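Local coordinates for glucanase (Clostridium thermocellum, PDB 5GXX), which probably hydrolyses internal beta-1,4-glucosidic bonds of cellulose, as a family 9 endoglucanase of the cellulosome, at residues P25-N30 with L92-D97; A66-A71 with L86-N91; Y73-D78 with L422-A427; V154-L159 with T163-A168. The protein carries 1 engineered substitution. All coordinates share one frame; numbering follows the deposited sequence.

Contact 1 of 4, residues P25-N30 with L92-D97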
loop_
_atom_site.group_PDB
_atom_site.type_symbol
_atom_site.label_atom_id
_atom_site.label_comp_id
_atom_site.label_asym_id
_atom_site.label_seq_id
_atom_site.Cartn_x
_atom_site.Cartn_y
_atom_site.Cartn_z
ATOM N N PRO A 25 1.262 16.676 -34.992
ATOM C CA PRO A 25 1.235 15.485 -35.835
ATOM C C PRO A 25 2.502 15.347 -36.685
ATOM O O PRO A 25 3.033 16.338 -37.188
ATOM C CB PRO A 25 -0.007 15.704 -36.702
ATOM C CG PRO A 25 -0.053 17.205 -36.860
ATOM C CD PRO A 25 0.421 17.760 -35.526
ATOM N N LEU A 26 2.985 14.120 -36.832
ATOM C CA LEU A 26 4.200 13.890 -37.616
ATOM C C LEU A 26 3.889 14.125 -39.098
ATOM O O LEU A 26 2.782 13.819 -39.555
ATOM C CB LEU A 26 4.734 12.467 -37.412
ATOM C CG LEU A 26 5.183 12.056 -36.010
ATOM C CD1 LEU A 26 5.830 10.687 -36.010
ATOM C CD2 LEU A 26 6.116 13.042 -35.348
ATOM N N PRO A 27 4.866 14.638 -39.861
ATOM C CA PRO A 27 4.670 14.781 -41.295
ATOM C C PRO A 27 4.727 13.413 -41.957
ATOM O O PRO A 27 5.299 12.473 -41.387
ATOM C CB PRO A 27 5.864 15.639 -41.732
ATOM C CG PRO A 27 6.928 15.338 -40.753
ATOM C CD PRO A 27 6.243 14.974 -39.455
ATOM N N GLU A 28 4.123 13.306 -43.140
ATOM C CA GLU A 28 4.045 12.040 -43.865
ATOM C C GLU A 28 5.435 11.458 -44.077
ATOM O O GLU A 28 5.600 10.238 -44.138
ATOM C CB GLU A 28 3.317 12.185 -45.218
ATOM C CG GLU A 28 3.886 13.261 -46.171
ATOM C CD GLU A 28 5.009 12.802 -47.127
ATOM O OE1 GLU A 28 5.308 11.587 -47.257
ATOM O OE2 GLU A 28 5.629 13.677 -47.776
ATOM N N TRP A 29 6.434 12.329 -44.196
ATOM C CA TRP A 29 7.769 11.907 -44.557
ATOM C C TRP A 29 8.671 11.553 -43.368
ATOM O O TRP A 29 9.845 11.266 -43.566
ATOM C CB TRP A 29 8.444 12.973 -45.428
ATOM C CG TRP A 29 8.325 14.390 -44.897
ATOM C CD1 TRP A 29 7.434 15.340 -45.328
ATOM C CD2 TRP A 29 9.098 15.020 -43.852
ATOM N NE1 TRP A 29 7.617 16.510 -44.643
ATOM C CE2 TRP A 29 8.629 16.349 -43.732
ATOM C CE3 TRP A 29 10.148 14.602 -43.024
ATOM C CZ2 TRP A 29 9.162 17.253 -42.800
ATOM C CZ3 TRP A 29 10.702 15.517 -42.118
ATOM C CH2 TRP A 29 10.195 16.820 -42.014
ATOM N N ASN A 30 8.145 11.586 -42.144
ATOM C CA ASN A 30 8.952 11.193 -40.986
ATOM C C ASN A 30 9.471 9.760 -41.154
ATOM O O ASN A 30 8.685 8.847 -41.434
ATOM C CB ASN A 30 8.071 11.253 -39.738
ATOM C CG ASN A 30 8.830 10.904 -38.472
ATOM O OD1 ASN A 30 8.968 9.735 -38.141
ATOM N ND2 ASN A 30 9.306 11.914 -37.751
ATOM N N LEU A 92 13.705 21.793 -41.392
ATOM C CA LEU A 92 13.647 23.183 -40.969
ATOM C C LEU A 92 12.202 23.688 -41.049
ATOM O O LEU A 92 11.730 24.316 -40.096
ATOM C CB LEU A 92 14.601 24.052 -41.800
ATOM C CG LEU A 92 14.473 25.560 -41.594
ATOM C CD1 LEU A 92 14.673 25.971 -40.133
ATOM C CD2 LEU A 92 15.450 26.282 -42.490
ATOM N N ALA A 93 11.502 23.385 -42.143
ATOM C CA ALA A 93 10.163 23.951 -42.346
ATOM C C ALA A 93 9.223 23.526 -41.235
ATOM O O ALA A 93 8.342 24.277 -40.831
ATOM C CB ALA A 93 9.588 23.548 -43.709
ATOM N N PHE A 94 9.395 22.297 -40.767
ATOM C CA PHE A 94 8.556 21.748 -39.711
ATOM C C PHE A 94 8.642 22.619 -38.455
ATOM O O PHE A 94 7.628 22.908 -37.815
ATOM C CB PHE A 94 8.967 20.291 -39.440
ATOM C CG PHE A 94 8.043 19.569 -38.513
ATOM C CD1 PHE A 94 6.938 18.899 -39.027
ATOM C CD2 PHE A 94 8.278 19.540 -37.147
ATOM C CE1 PHE A 94 6.049 18.236 -38.195
ATOM C CE2 PHE A 94 7.389 18.872 -36.313
ATOM C CZ PHE A 94 6.282 18.220 -36.830
ATOM N N ALA A 95 9.850 23.038 -38.092
ATOM C CA ALA A 95 10.034 23.890 -36.929
ATOM C C ALA A 95 9.499 25.300 -37.183
ATOM O O ALA A 95 8.827 25.868 -36.328
ATOM C CB ALA A 95 11.509 23.938 -36.519
ATOM N N LEU A 96 9.805 25.864 -38.348
ATOM C CA LEU A 96 9.319 27.191 -38.701
ATOM C C LEU A 96 7.789 27.237 -38.697
ATOM O O LEU A 96 7.225 28.235 -38.243
ATOM C CB LEU A 96 9.866 27.669 -40.052
ATOM C CG LEU A 96 11.393 27.845 -40.029
ATOM C CD1 LEU A 96 11.899 28.295 -41.388
ATOM C CD2 LEU A 96 11.901 28.770 -38.935
ATOM N N ASP A 97 7.120 26.181 -39.162
ATOM C CA ASP A 97 5.655 26.159 -39.155
ATOM C C ASP A 97 5.119 26.319 -37.735
ATOM O O ASP A 97 4.137 27.021 -37.507
ATOM C CB ASP A 97 5.106 24.890 -39.810
ATOM C CG ASP A 97 5.260 24.914 -41.318
ATOM O OD1 ASP A 97 5.562 25.985 -41.880
ATOM O OD2 ASP A 97 5.085 23.858 -41.958
#
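Phe94 leans out of its helix against Pro25, Pro27 and Trp29 of the loop 25-30, and nearly all of the contact can be told along its side chain. At its root, Phe94 CB is grazed by the far corner of the indole, 4.5 Å from Trp29 CH2. The first torsion sets CG anti to the backbone N (chi1 -172°), which sends the ring off the helix toward the prolines. On the flank nearer the loop, Phe94 CD1 lies 4.0 Å from Pro27 CG, and one atom further on Phe94 CE1 comes to 3.5 Å from Pro27 CD; the two side chains cross at about a right angle. At the tip, Phe94 CZ is 3.8 Å from Pro25 O, which sits at the ring edge in its plane, where a carbonyl oxygen meets the slightly positive aromatic hydrogens.

Proline suits this place because its closed ring is a rigid apolar knob. Pro27 CG also lies 3.5 Å above the plane of Trp29, over the centre of one indole face, so the proline is wedged between two aromatic side chains. The type I beta turn Pro27-Asn30 folds Trp29 back to make this possible. The contact lies at the surface of the catalytic domain: Asn30 ties the loop to Glu19 on helix 7-20, while the inward residues Leu92 and Leu96 of helix 85-101 pack on helices 58-75 and 142-158.

Contact 2 of 4, residues A66-A71 with L86-N91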
loop_
_atom_site.group_PDB
_atom_site.type_symbol
_atom_site.label_atom_id
_atom_site.label_comp_id
_atom_site.label_asym_id
_atom_site.label_seq_id
_atom_site.Cartn_x
_atom_site.Cartn_y
_atom_site.Cartn_z
ATOM N N ALA A 66 17.091 28.594 -36.583
ATOM C CA ALA A 66 17.911 29.645 -37.186
ATOM C C ALA A 66 19.256 29.100 -37.673
ATOM O O ALA A 66 19.716 29.418 -38.765
ATOM C CB ALA A 66 18.123 30.804 -36.217
ATOM N N MET A 67 19.882 28.255 -36.860
ATOM C CA MET A 67 21.174 27.683 -37.241
ATOM C C MET A 67 21.040 26.683 -38.384
ATOM O O MET A 67 21.930 26.655 -39.235
ATOM C CB MET A 67 21.788 26.984 -36.039
ATOM C CG MET A 67 22.176 27.892 -34.901
ATOM S SD MET A 67 23.300 29.193 -35.384
ATOM C CE MET A 67 24.853 28.318 -35.622
ATOM N N LEU A 68 19.956 25.912 -38.447
ATOM C CA LEU A 68 19.692 25.076 -39.624
ATOM C C LEU A 68 19.507 25.936 -40.875
ATOM O O LEU A 68 20.001 25.576 -41.951
ATOM C CB LEU A 68 18.487 24.158 -39.423
ATOM C CG LEU A 68 18.625 23.079 -38.343
ATOM C CD1 LEU A 68 17.501 22.045 -38.482
ATOM C CD2 LEU A 68 19.980 22.361 -38.339
ATOM N N GLY A 69 18.818 27.070 -40.708
ATOM C CA GLY A 69 18.653 28.035 -41.793
ATOM C C GLY A 69 19.999 28.580 -42.224
ATOM O O GLY A 69 20.279 28.662 -43.430
ATOM N N TRP A 70 20.849 28.907 -41.249
ATOM C CA TRP A 70 22.157 29.482 -41.552
ATOM C C TRP A 70 22.979 28.450 -42.320
ATOM O O TRP A 70 23.675 28.821 -43.270
ATOM C CB TRP A 70 22.855 29.982 -40.279
ATOM C CG TRP A 70 24.059 30.863 -40.500
ATOM C CD1 TRP A 70 24.500 31.359 -41.688
ATOM C CD2 TRP A 70 24.959 31.369 -39.497
ATOM N NE1 TRP A 70 25.630 32.123 -41.497
ATOM C CE2 TRP A 70 25.930 32.146 -40.159
ATOM C CE3 TRP A 70 25.061 31.202 -38.104
ATOM C CZ2 TRP A 70 26.974 32.781 -39.473
ATOM C CZ3 TRP A 70 26.084 31.838 -37.428
ATOM C CH2 TRP A 70 27.044 32.597 -38.112
ATOM N N ALA A 71 22.888 27.175 -41.931
ATOM C CA ALA A 71 23.596 26.115 -42.655
ATOM C C ALA A 71 23.215 26.098 -44.140
ATOM O O ALA A 71 24.084 26.014 -45.021
ATOM C CB ALA A 71 23.337 24.774 -42.004
ATOM N N LEU A 86 17.297 18.384 -49.351
ATOM C CA LEU A 86 15.851 18.341 -49.194
ATOM C C LEU A 86 15.458 17.850 -47.802
ATOM O O LEU A 86 14.480 18.337 -47.229
ATOM C CB LEU A 86 15.186 17.496 -50.291
ATOM C CG LEU A 86 15.209 18.105 -51.704
ATOM C CD1 LEU A 86 15.022 17.041 -52.792
ATOM C CD2 LEU A 86 14.182 19.238 -51.854
ATOM N N HIS A 87 16.209 16.895 -47.260
ATOM C CA HIS A 87 16.005 16.497 -45.861
ATOM C C HIS A 87 16.143 17.659 -44.889
ATOM O O HIS A 87 15.305 17.831 -43.989
ATOM C CB HIS A 87 16.956 15.381 -45.420
ATOM C CG HIS A 87 16.690 14.070 -46.087
ATOM N ND1 HIS A 87 15.486 13.410 -45.984
ATOM C CD2 HIS A 87 17.466 13.311 -46.898
ATOM C CE1 HIS A 87 15.531 12.296 -46.693
ATOM N NE2 HIS A 87 16.727 12.207 -47.248
ATOM N N LEU A 88 17.215 18.432 -45.055
ATOM C CA LEU A 88 17.459 19.582 -44.193
ATOM C C LEU A 88 16.365 20.644 -44.346
ATOM O O LEU A 88 15.883 21.185 -43.350
ATOM C CB LEU A 88 18.862 20.138 -44.444
ATOM C CG LEU A 88 19.279 21.328 -43.577
ATOM C CD1 LEU A 88 19.026 21.089 -42.084
ATOM C CD2 LEU A 88 20.744 21.683 -43.812
ATOM N N GLU A 89 15.962 20.921 -45.585
ATOM C CA GLU A 89 14.933 21.923 -45.839
ATOM C C GLU A 89 13.592 21.632 -45.176
ATOM O O GLU A 89 13.033 22.493 -44.491
ATOM C CB GLU A 89 14.735 22.126 -47.341
ATOM C CG GLU A 89 15.822 23.019 -47.933
ATOM C CD GLU A 89 15.788 23.077 -49.440
ATOM O OE1 GLU A 89 14.991 22.339 -50.056
ATOM O OE2 GLU A 89 16.583 23.856 -49.999
ATOM N N ARG A 90 13.069 20.429 -45.370
ATOM C CA ARG A 90 11.762 20.093 -44.809
ATOM C C ARG A 90 11.806 19.909 -43.293
ATOM O O ARG A 90 10.836 20.216 -42.601
ATOM C CB ARG A 90 11.108 18.902 -45.517
ATOM C CG ARG A 90 11.801 17.548 -45.346
ATOM C CD ARG A 90 11.212 16.583 -46.375
ATOM N NE ARG A 90 11.715 15.224 -46.179
ATOM C CZ ARG A 90 11.407 14.168 -46.927
ATOM N NH1 ARG A 90 10.594 14.293 -47.972
ATOM N NH2 ARG A 90 11.909 12.976 -46.609
ATOM N N ASN A 91 12.936 19.454 -42.758
ATOM C CA ASN A 91 13.073 19.447 -41.305
ATOM C C ASN A 91 13.046 20.858 -40.721
ATOM O O ASN A 91 12.419 21.083 -39.688
ATOM C CB ASN A 91 14.326 18.680 -40.880
ATOM C CG ASN A 91 14.024 17.216 -40.691
ATOM O OD1 ASN A 91 13.380 16.829 -39.717
ATOM N ND2 ASN A 91 14.411 16.396 -41.657
#
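Between 66-71 and 86-91 the CA atoms come nearest at Leu68 and Leu88, 7.5 Å apart, on two roughly antiparallel helices. The helices, 58-75 and 85-101, follow each other in the chain and belong to the (alpha/alpha)6 barrel of family 9 glycosyl hydrolases, whose core is made by helices packing side by side. No hydrogen bond spans the pair, and the meeting is wholly aliphatic.

Leu88 does most of the work. With CG anti to its backbone N (chi1 -178°), it spreads its two methyls over the neighbouring helix. Leu88 CD1 nestles against the whole branch of Leu68, 4.0 Å from Leu68 CD1 and 4.1 Å from both Leu68 CB and Leu68 CD2. The other methyl, Leu88 CD2, reaches 4.4 Å from Ala71 CB. Leu68 and Ala71 stand three residues apart and so share a helix face: the bulky leucine fills one position, while at the next the small alanine offers only its CB to the other methyl. Leucine suits the facing position because its forked end can serve both partners at once. Val419 of helix 412-429 and Ile15 of helix 7-20 complete the apolar surroundings of Leu88.

One turn further along, Asn91 folds its amide back on its own helix. Asn91 ND2 donates to His87 O at 2.9 Å, with a fairly straight N-H...O angle of 157°, and also bonds Glu19. The donor stands 38° out of the carbonyl plane, while the helical bond from Asn91 N, at 3.1 Å, reaches His87 O from the opposite face.

Contact 3 of 4, residues Y73-D78 with L422-A427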
loop_
_atom_site.group_PDB
_atom_site.type_symbol
_atom_site.label_atom_id
_atom_site.label_comp_id
_atom_site.label_asym_id
_atom_site.label_seq_id
_atom_site.Cartn_x
_atom_site.Cartn_y
_atom_site.Cartn_z
ATOM N N TYR A 73 21.842 28.629 -45.775
ATOM C CA TYR A 73 22.201 29.927 -46.345
ATOM C C TYR A 73 23.643 29.948 -46.840
ATOM O O TYR A 73 23.932 30.510 -47.893
ATOM C CB TYR A 73 21.943 31.049 -45.327
ATOM C CG TYR A 73 22.240 32.451 -45.804
ATOM C CD1 TYR A 73 21.286 33.200 -46.507
ATOM C CD2 TYR A 73 23.457 33.056 -45.515
ATOM C CE1 TYR A 73 21.563 34.497 -46.933
ATOM C CE2 TYR A 73 23.736 34.348 -45.926
ATOM C CZ TYR A 73 22.785 35.064 -46.644
ATOM O OH TYR A 73 23.098 36.348 -47.044
ATOM N N GLU A 74 24.536 29.297 -46.103
ATOM C CA GLU A 74 25.955 29.282 -46.477
ATOM C C GLU A 74 26.306 28.188 -47.468
ATOM O O GLU A 74 27.102 28.412 -48.383
ATOM C CB GLU A 74 26.826 29.069 -45.235
ATOM C CG GLU A 74 26.675 30.178 -44.203
ATOM C CD GLU A 74 27.152 31.523 -44.691
ATOM O OE1 GLU A 74 27.934 31.596 -45.673
ATOM O OE2 GLU A 74 26.767 32.537 -44.074
ATOM N N TYR A 75 25.734 27.007 -47.260
ATOM C CA TYR A 75 26.265 25.791 -47.861
ATOM C C TYR A 75 25.196 24.966 -48.584
ATOM O O TYR A 75 25.490 23.895 -49.111
ATOM C CB TYR A 75 27.093 24.995 -46.813
ATOM C CG TYR A 75 28.247 25.804 -46.209
ATOM C CD1 TYR A 75 29.171 26.453 -47.028
ATOM C CD2 TYR A 75 28.436 25.905 -44.819
ATOM C CE1 TYR A 75 30.215 27.210 -46.506
ATOM C CE2 TYR A 75 29.488 26.670 -44.283
ATOM C CZ TYR A 75 30.374 27.315 -45.134
ATOM O OH TYR A 75 31.432 28.082 -44.664
ATOM N N GLY A 76 23.956 25.453 -48.656
ATOM C CA GLY A 76 22.873 24.677 -49.269
ATOM C C GLY A 76 23.136 24.228 -50.699
ATOM O O GLY A 76 22.832 23.092 -51.073
ATOM N N ASP A 77 23.709 25.123 -51.499
ATOM C CA ASP A 77 24.077 24.805 -52.881
ATOM C C ASP A 77 25.274 23.873 -52.974
ATOM O O ASP A 77 25.469 23.203 -53.988
ATOM C CB ASP A 77 24.448 26.076 -53.644
ATOM C CG ASP A 77 23.252 26.953 -53.945
ATOM O OD1 ASP A 77 22.128 26.425 -54.092
ATOM O OD2 ASP A 77 23.465 28.179 -54.041
ATOM N N ASP A 78 26.091 23.864 -51.927
ATOM C CA ASP A 78 27.383 23.194 -51.974
ATOM C C ASP A 78 27.326 21.727 -51.546
ATOM O O ASP A 78 28.333 21.022 -51.610
ATOM C CB ASP A 78 28.403 23.978 -51.142
ATOM C CG ASP A 78 28.614 25.386 -51.658
ATOM O OD1 ASP A 78 28.676 25.559 -52.897
ATOM O OD2 ASP A 78 28.728 26.320 -50.830
ATOM N N LEU A 422 29.083 20.231 -40.485
ATOM C CA LEU A 422 29.100 19.047 -41.347
ATOM C C LEU A 422 28.747 19.407 -42.794
ATOM O O LEU A 422 29.316 18.841 -43.733
ATOM C CB LEU A 422 28.178 17.941 -40.830
ATOM C CG LEU A 422 28.552 17.321 -39.485
ATOM C CD1 LEU A 422 27.404 16.462 -38.930
ATOM C CD2 LEU A 422 29.844 16.502 -39.618
ATOM N N CYS A 423 27.824 20.340 -42.979
ATOM C CA CYS A 423 27.572 20.855 -44.333
ATOM C C CYS A 423 28.857 21.375 -44.977
ATOM O O CYS A 423 29.143 21.038 -46.128
ATOM C CB CYS A 423 26.538 21.978 -44.332
ATOM S SG CYS A 423 24.850 21.428 -44.066
ATOM N N ARG A 424 29.635 22.184 -44.259
ATOM C CA ARG A 424 30.894 22.692 -44.794
ATOM C C ARG A 424 31.859 21.560 -45.151
ATOM O O ARG A 424 32.502 21.579 -46.212
ATOM C CB ARG A 424 31.548 23.638 -43.780
ATOM C CG ARG A 424 32.909 24.187 -44.201
ATOM C CD ARG A 424 32.858 24.851 -45.581
ATOM N NE ARG A 424 34.152 25.460 -45.866
ATOM C CZ ARG A 424 35.238 24.763 -46.212
ATOM N NH1 ARG A 424 35.202 23.439 -46.361
ATOM N NH2 ARG A 424 36.384 25.404 -46.418
ATOM N N LEU A 425 31.967 20.562 -44.275
ATOM C CA LEU A 425 32.952 19.512 -44.503
ATOM C C LEU A 425 32.547 18.560 -45.624
ATOM O O LEU A 425 33.395 18.129 -46.413
ATOM C CB LEU A 425 33.268 18.788 -43.196
ATOM C CG LEU A 425 34.212 19.620 -42.324
ATOM C CD1 LEU A 425 34.079 19.231 -40.853
ATOM C CD2 LEU A 425 35.670 19.536 -42.806
ATOM N N THR A 426 31.262 18.240 -45.728
ATOM C CA THR A 426 30.844 17.364 -46.820
ATOM C C THR A 426 30.918 18.116 -48.144
ATOM O O THR A 426 31.260 17.519 -49.169
ATOM C CB THR A 426 29.472 16.705 -46.597
ATOM O OG1 THR A 426 29.293 15.653 -47.554
ATOM C CG2 THR A 426 28.346 17.702 -46.750
ATOM N N ALA A 427 30.653 19.418 -48.122
ATOM C CA ALA A 427 30.826 20.224 -49.326
ATOM C C ALA A 427 32.237 20.060 -49.867
ATOM O O ALA A 427 32.440 19.894 -51.079
ATOM C CB ALA A 427 30.547 21.692 -49.021
HETATM O O HOH W 1 30.712 21.480 -52.849
#
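Tyr75, Arg424 and Ala427 bury the most surface here, where 73-78, at the C-terminal part of helix 58-75, meets helix 412-429, two helices of the (alpha/alpha)6 barrel of family 9 glycosyl hydrolases that lie far apart in sequence. Arg424 lays the aliphatic part of its chain across one face of the tyrosine ring. Arg424 CD makes a CH-pi contact, 3.9 Å from the centroid of the Tyr75 ring and 29° off the ring normal, and Arg424 CB lies 3.7 Å from Tyr75 CE2. Glu74 CB covers the opposite face, so the ring is sandwiched between methylene groups. A bend at chi2 (54°) carries the arginine chain along the ring toward its hydroxyl, and the guanidinium then stands steeply to the ring, the planes 77° apart, with Tyr75 OH near the guanidinium plane at its edge. The two polar ends share a partner: Asp317 OD2 is hydrogen-bonded to Tyr75 OH and salt-bridged to Arg424 NE. Arginine suits the place, offering an apolar stem to the ring and a charge to the carboxylate. At the root of the ring, Tyr75 CB packs 3.9 Å from Cys423 CB.

Ala427 serves the other end. Ala427 CB rests 3.5 Å from Asp78 O and 3.8 Å from Asp78 CB. One water also links the two backbones, donating to Asp78 O at 2.7 Å and to Ala427 O at 2.9 Å. Helix 301-318, through Phe310, Phe313 and Asp317, closes the Tyr75-Arg424 side, while helices 7-20 and 322-340 also pack against helix 412-429.

Contact 4 of 4, residues V154-L159 with T163-A168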
loop_
_atom_site.group_PDB
_atom_site.type_symbol
_atom_site.label_atom_id
_atom_site.label_comp_id
_atom_site.label_asym_id
_atom_site.label_seq_id
_atom_site.Cartn_x
_atom_site.Cartn_y
_atom_site.Cartn_z
ATOM N N VAL A 154 15.910 34.104 -41.535
ATOM C CA VAL A 154 16.745 33.236 -42.358
ATOM C C VAL A 154 15.958 32.144 -43.094
ATOM O O VAL A 154 16.223 31.868 -44.268
ATOM C CB VAL A 154 17.954 32.682 -41.573
ATOM C CG1 VAL A 154 17.524 31.796 -40.383
ATOM C CG2 VAL A 154 18.894 31.956 -42.516
ATOM N N GLY A 155 14.962 31.544 -42.442
ATOM C CA GLY A 155 14.129 30.540 -43.101
ATOM C C GLY A 155 13.448 31.054 -44.357
ATOM O O GLY A 155 13.347 30.340 -45.358
ATOM N N SER A 156 12.991 32.302 -44.280
ATOM C CA SER A 156 12.308 32.941 -45.410
ATOM C C SER A 156 13.241 33.064 -46.612
ATOM O O SER A 156 12.791 32.943 -47.749
ATOM C CB SER A 156 11.746 34.306 -45.002
ATOM O OG SER A 156 12.703 35.357 -45.075
ATOM N N ILE A 157 14.534 33.275 -46.376
ATOM C CA ILE A 157 15.505 33.319 -47.473
ATOM C C ILE A 157 15.720 31.923 -48.060
ATOM O O ILE A 157 15.539 31.686 -49.257
ATOM C CB ILE A 157 16.890 33.837 -47.015
ATOM C CG1 ILE A 157 16.749 35.201 -46.341
ATOM C CG2 ILE A 157 17.920 33.836 -48.156
ATOM C CD1 ILE A 157 18.044 35.728 -45.730
ATOM N N VAL A 158 16.125 30.993 -47.204
ATOM C CA VAL A 158 16.582 29.707 -47.710
ATOM C C VAL A 158 15.446 28.827 -48.220
ATOM O O VAL A 158 15.683 27.936 -49.044
ATOM C CB VAL A 158 17.515 28.983 -46.698
ATOM C CG1 VAL A 158 18.608 29.920 -46.246
ATOM C CG2 VAL A 158 16.764 28.442 -45.484
ATOM N N LEU A 159 14.227 29.082 -47.739
ATOM C CA LEU A 159 13.036 28.363 -48.190
ATOM C C LEU A 159 12.097 29.220 -49.050
ATOM O O LEU A 159 10.993 28.783 -49.386
ATOM C CB LEU A 159 12.273 27.761 -47.001
ATOM C CG LEU A 159 13.060 26.828 -46.067
ATOM C CD1 LEU A 159 12.211 26.339 -44.905
ATOM C CD2 LEU A 159 13.611 25.642 -46.858
ATOM N N THR A 163 5.587 33.941 -46.193
ATOM C CA THR A 163 4.900 33.836 -44.912
ATOM C C THR A 163 5.935 33.933 -43.795
ATOM O O THR A 163 5.744 34.677 -42.835
ATOM C CB THR A 163 4.095 32.520 -44.810
ATOM O OG1 THR A 163 3.036 32.537 -45.773
ATOM C CG2 THR A 163 3.487 32.312 -43.430
ATOM N N TYR A 164 7.035 33.199 -43.927
ATOM C CA TYR A 164 8.042 33.243 -42.877
ATOM C C TYR A 164 8.561 34.668 -42.681
ATOM O O TYR A 164 8.764 35.098 -41.544
ATOM C CB TYR A 164 9.191 32.247 -43.118
ATOM C CG TYR A 164 8.783 30.784 -43.108
ATOM C CD1 TYR A 164 7.631 30.349 -42.451
ATOM C CD2 TYR A 164 9.546 29.828 -43.774
ATOM C CE1 TYR A 164 7.252 29.005 -42.457
ATOM C CE2 TYR A 164 9.171 28.506 -43.792
ATOM C CZ TYR A 164 8.028 28.093 -43.137
ATOM O OH TYR A 164 7.688 26.755 -43.158
ATOM N N LEU A 165 8.730 35.414 -43.771
ATOM C CA LEU A 165 9.238 36.779 -43.701
ATOM C C LEU A 165 8.226 37.706 -43.028
ATOM O O LEU A 165 8.595 38.558 -42.219
ATOM C CB LEU A 165 9.612 37.309 -45.095
ATOM C CG LEU A 165 10.106 38.761 -45.109
ATOM C CD1 LEU A 165 11.361 39.002 -44.259
ATOM C CD2 LEU A 165 10.318 39.240 -46.536
ATOM N N ARG A 166 6.950 37.509 -43.350
ATOM C CA ARG A 166 5.879 38.279 -42.728
ATOM C C ARG A 166 5.903 38.123 -41.201
ATOM O O ARG A 166 5.838 39.120 -40.470
ATOM C CB ARG A 166 4.528 37.860 -43.311
ATOM C CG ARG A 166 3.322 38.535 -42.663
ATOM C CD ARG A 166 2.014 38.067 -43.311
ATOM N NE ARG A 166 0.826 38.555 -42.611
ATOM C CZ ARG A 166 0.274 39.760 -42.791
ATOM N NH1 ARG A 166 0.814 40.640 -43.628
ATOM N NH2 ARG A 166 -0.812 40.096 -42.097
ATOM N N TYR A 167 6.014 36.877 -40.737
ATOM C CA TYR A 167 6.047 36.584 -39.305
ATOM C C TYR A 167 7.373 36.978 -38.665
ATOM O O TYR A 167 7.392 37.407 -37.514
ATOM C CB TYR A 167 5.675 35.127 -39.022
ATOM C CG TYR A 167 4.176 34.921 -39.123
ATOM C CD1 TYR A 167 3.550 34.796 -40.365
ATOM C CD2 TYR A 167 3.385 34.892 -37.977
ATOM C CE1 TYR A 167 2.165 34.643 -40.459
ATOM C CE2 TYR A 167 2.000 34.735 -38.060
ATOM C CZ TYR A 167 1.401 34.597 -39.302
ATOM O OH TYR A 167 0.030 34.439 -39.389
ATOM N N ALA A 168 8.476 36.847 -39.401
ATOM C CA ALA A 168 9.751 37.359 -38.900
ATOM C C ALA A 168 9.646 38.849 -38.576
ATOM O O ALA A 168 10.138 39.310 -37.543
ATOM C CB ALA A 168 10.844 37.131 -39.908
#
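Ser156 and Tyr164 bring their CA atoms to 5.0 Å in a tight alpha-alpha hairpin, whose short helix axes run nearly antiparallel (162°) and 7.9 Å apart. Small residues permit this. Ser156 CB sits 3.4 Å from Leu165 N and 3.8 Å from Tyr164 CB, pressed directly on the facing backbone. Its hydroxyl turns between the backbone N and the carbonyl carbon (chi1 84°), where OG bonds back to Ala153 O of the preceding turn; the polar group is thus satisfied within its own helix while Ser156 OG still packs 3.7 Å from Leu165 CB.

Tyr164 has CG beside the backbone N, anti to the carbonyl carbon (chi1 -64°), and lies along the first helix with its edge toward it. Tyr164 CD2 passes 4.1 Å from Gly155 C, on backbone that glycine leaves bare, and Tyr164 CE2 meets Leu159 CD1 at 3.9 Å near the ring plane. Leu159, the first residue past the helix, sets its methyl against the ring edge just where the chain turns. Beyond the hairpin, Tyr164 OH bonds Asp97 of helix 85-101, whose Leu96 packs on the ring and whose Ala93 lies by the hydroxyl, while Leu165 packs on helix 198-212.

Overall arrangement
From the N terminus, the loop 25-30 waits for helix 85-101, and contact 1 closes that span at 92-97. Within it lies the shorter span of contact 2, which pairs helix 58-75 with the same helix 85-101. Contact 3 opens at 73-78, before either has closed, and ends only at 422-427; it therefore crosses both and brings the late helix 412-429 beside early ones. Contact 4 is a local hairpin falling inside that long span, in series after contacts 1 and 2. Neighbouring contacts touch: Tyr164 meets Leu96 and Asp97, Val158 reaches Gly69 and Tyr73, and Cys423 meets Ala71 and Leu88, uniting the helices of the catalytic barrel.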